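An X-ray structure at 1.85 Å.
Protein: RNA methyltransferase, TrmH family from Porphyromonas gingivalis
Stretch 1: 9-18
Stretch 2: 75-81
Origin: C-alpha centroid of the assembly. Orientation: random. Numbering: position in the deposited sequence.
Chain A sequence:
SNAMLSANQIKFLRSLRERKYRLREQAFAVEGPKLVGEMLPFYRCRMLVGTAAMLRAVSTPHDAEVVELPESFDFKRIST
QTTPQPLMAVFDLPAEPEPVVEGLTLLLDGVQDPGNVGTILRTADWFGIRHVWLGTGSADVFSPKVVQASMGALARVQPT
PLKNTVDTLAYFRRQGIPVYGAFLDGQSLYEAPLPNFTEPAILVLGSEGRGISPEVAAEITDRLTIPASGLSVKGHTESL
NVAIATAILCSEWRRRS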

# COMPACT_ATOMS: atom_id res chain seq x y z
N GLN A 9 -0.05 11.36 25.71
CA GLN A 9 0.45 11.45 24.35
C GLN A 9 1.31 10.25 23.98
O GLN A 9 1.18 9.69 22.89
CB GLN A 9 1.21 12.76 24.16
CG GLN A 9 0.28 13.97 24.11
CD GLN A 9 1.04 15.27 24.07
OE1 GLN A 9 2.10 15.41 24.69
NE2 GLN A 9 0.50 16.24 23.34
N ILE A 10 2.17 9.84 24.90
CA ILE A 10 3.01 8.67 24.72
C ILE A 10 2.15 7.40 24.55
O ILE A 10 2.37 6.61 23.65
CB ILE A 10 4.03 8.55 25.89
CG1 ILE A 10 5.08 9.67 25.77
CG2 ILE A 10 4.69 7.16 25.91
CD1 ILE A 10 6.02 9.79 26.95
N LYS A 11 1.15 7.24 25.41
CA LYS A 11 0.23 6.11 25.31
C LYS A 11 -0.47 6.09 23.94
O LYS A 11 -0.50 5.07 23.24
CB LYS A 11 -0.78 6.16 26.45
CG LYS A 11 -1.80 5.05 26.47
CD LYS A 11 -2.66 5.19 27.73
CE LYS A 11 -3.67 4.06 27.87
NZ LYS A 11 -4.77 4.23 26.87
N PHE A 12 -0.99 7.24 23.53
CA PHE A 12 -1.62 7.39 22.23
C PHE A 12 -0.69 7.00 21.07
O PHE A 12 -1.06 6.17 20.24
CB PHE A 12 -2.13 8.83 22.05
CG PHE A 12 -2.62 9.12 20.67
CD1 PHE A 12 -3.88 8.68 20.26
CD2 PHE A 12 -1.82 9.85 19.78
CE1 PHE A 12 -4.33 8.95 18.97
CE2 PHE A 12 -2.27 10.13 18.49
CZ PHE A 12 -3.54 9.68 18.09
N LEU A 13 0.49 7.62 21.02
CA LEU A 13 1.49 7.31 20.00
C LEU A 13 1.82 5.81 19.93
O LEU A 13 1.89 5.21 18.83
CB LEU A 13 2.76 8.15 20.23
CG LEU A 13 2.61 9.61 19.78
CD1 LEU A 13 3.66 10.46 20.46
CD2 LEU A 13 2.67 9.77 18.20
N ARG A 14 2.03 5.20 21.10
CA ARG A 14 2.40 3.77 21.15
C ARG A 14 1.26 2.85 20.69
O ARG A 14 1.50 1.81 20.12
CB ARG A 14 2.87 3.38 22.55
CG ARG A 14 4.19 4.05 22.97
CD ARG A 14 4.59 3.74 24.42
NE ARG A 14 4.71 2.31 24.69
CZ ARG A 14 5.74 1.56 24.30
NH1 ARG A 14 6.76 2.11 23.64
NH2 ARG A 14 5.74 0.27 24.59
N SER A 15 0.02 3.26 20.95
CA SER A 15 -1.15 2.45 20.63
C SER A 15 -1.29 2.24 19.12
O SER A 15 -1.87 1.24 18.68
CB SER A 15 -2.41 3.10 21.19
OG SER A 15 -2.78 4.21 20.38
N LEU A 16 -0.73 3.14 18.31
CA LEU A 16 -0.99 3.10 16.87
C LEU A 16 -0.22 1.99 16.13
O LEU A 16 -0.47 1.72 14.94
CB LEU A 16 -0.71 4.46 16.22
CG LEU A 16 -1.56 5.60 16.77
CD1 LEU A 16 -1.12 6.93 16.13
CD2 LEU A 16 -3.10 5.37 16.63
N ARG A 17 0.68 1.33 16.84
CA ARG A 17 1.30 0.13 16.30
C ARG A 17 0.32 -1.08 16.23
O ARG A 17 0.63 -2.09 15.59
CB ARG A 17 2.53 -0.24 17.10
CG ARG A 17 2.27 -0.88 18.45
CD ARG A 17 3.52 -0.70 19.33
NE ARG A 17 3.99 0.69 19.23
CZ ARG A 17 5.16 1.16 19.67
NH1 ARG A 17 6.03 0.35 20.26
NH2 ARG A 17 5.46 2.45 19.51
N GLU A 18 -0.83 -0.96 16.90
CA GLU A 18 -1.85 -2.02 16.88
C GLU A 18 -3.01 -1.63 15.99
O GLU A 18 -3.53 -0.51 16.09
CB GLU A 18 -2.40 -2.26 18.29
CG GLU A 18 -1.36 -2.60 19.34
CD GLU A 18 -1.91 -2.52 20.77
OE1 GLU A 18 -2.89 -3.24 21.08
OE2 GLU A 18 -1.37 -1.73 21.59
N PHE A 75 13.68 8.47 21.32
CA PHE A 75 12.57 8.08 20.45
C PHE A 75 12.14 6.62 20.55
O PHE A 75 11.02 6.29 20.15
CB PHE A 75 12.82 8.48 18.98
CG PHE A 75 12.40 9.90 18.70
CD1 PHE A 75 13.23 10.97 19.08
CD2 PHE A 75 11.15 10.18 18.16
CE1 PHE A 75 12.84 12.28 18.87
CE2 PHE A 75 10.76 11.50 17.95
CZ PHE A 75 11.63 12.56 18.31
N LYS A 76 12.99 5.75 21.11
CA LYS A 76 12.57 4.37 21.39
C LYS A 76 11.39 4.33 22.35
O LYS A 76 10.72 3.30 22.47
CB LYS A 76 13.72 3.50 21.92
CG LYS A 76 14.85 3.31 20.91
CD LYS A 76 16.04 2.52 21.48
CE LYS A 76 17.11 2.36 20.39
NZ LYS A 76 18.20 1.42 20.80
N ARG A 77 11.13 5.45 23.05
CA ARG A 77 9.99 5.52 23.96
C ARG A 77 8.67 5.46 23.19
O ARG A 77 7.66 4.98 23.73
CB ARG A 77 10.04 6.77 24.83
CG ARG A 77 11.16 6.70 25.85
CD ARG A 77 11.43 8.07 26.47
NE ARG A 77 10.36 8.45 27.36
CZ ARG A 77 10.23 9.65 27.92
NH1 ARG A 77 11.11 10.62 27.65
NH2 ARG A 77 9.23 9.86 28.76
N ILE A 78 8.70 5.89 21.93
CA ILE A 78 7.49 5.99 21.11
C ILE A 78 7.56 5.27 19.74
O ILE A 78 6.51 4.94 19.15
CB ILE A 78 7.07 7.47 20.94
CG1 ILE A 78 8.18 8.28 20.28
CG2 ILE A 78 6.59 8.05 22.30
CD1 ILE A 78 7.77 9.69 19.84
N SER A 79 8.76 5.01 19.25
CA SER A 79 8.93 4.42 17.92
C SER A 79 8.76 2.90 17.85
O SER A 79 8.91 2.19 18.84
CB SER A 79 10.29 4.83 17.31
OG SER A 79 10.57 4.11 16.12
N THR A 80 8.47 2.42 16.64
CA THR A 80 8.36 1.01 16.37
C THR A 80 9.63 0.51 15.72
O THR A 80 9.73 -0.68 15.41
CB THR A 80 7.17 0.71 15.42
OG1 THR A 80 7.34 1.43 14.19
CG2 THR A 80 5.84 1.12 16.09
N GLN A 81 10.59 1.40 15.50
CA GLN A 81 11.74 1.10 14.65
C GLN A 81 12.96 0.75 15.48
O GLN A 81 13.15 1.29 16.56
CB GLN A 81 12.06 2.28 13.73
CG GLN A 81 10.95 2.62 12.73
CD GLN A 81 10.60 1.46 11.83
OE1 GLN A 81 9.55 0.82 12.01
NE2 GLN A 81 11.46 1.16 10.87
O HOH W 1 8.36 2.13 21.45

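This is a small contact in which a helix lays a short apolar strip and Arg 14, with Arg 17 just beyond along the chain, against a turn of 3-10 backbone and the loop after it, the arginines meeting carbonyl oxygens rather than acidic side chains. Only 384 Å² is buried, both sides summed, and Ile 78 gives up the most.

The apolar part centres on that residue. Ile 78 CG2 lies 4.1 Å from Ile 10 CG1 and 4.2 Å from Leu 13 CD1, so a single methyl meets side chains from two positions three residues apart on the helix. Arg 14, four residues after Ile 10, comes from the same side, and its aliphatic CG is 4.3 Å from Ile 78 CA, where the two backbones run closest.

The polar part lies along the carbonyls of Arg 77, in the 3-10 segment, and of Ile 78 and Ser 79, in the loop after it. Arg 14 sets off sideways, but its chain bends at chi3 (p) and brings NH1 to Arg 77 O, a hydrogen bond of 3.0 Å at 148°, with the oxygen near the guanidinium plane. Arg 17, whose CA-to-CB bond points toward the loop, reaches further along it: NH2 lies 2.7 Å from Ile 78 O, again at the guanidinium edge, while Thr 80 CG2 sits over one face, 3.6 Å from Arg 17 CZ. Edge for oxygen and face for methyl lets one flat group serve both kinds of neighbour.

Water 1 ties the pieces together. It accepts from Arg 17 NH1 at 3.2 Å and donates to Lys 76 O at 2.8 Å and to Ser 79 O at 2.7 Å, bridging Arg 17 to one carbonyl of the 3-10 segment and one of the loop. The rule to read here is modest: pack one branched side chain against the helix, and let arginines beside it address backbone carbonyls.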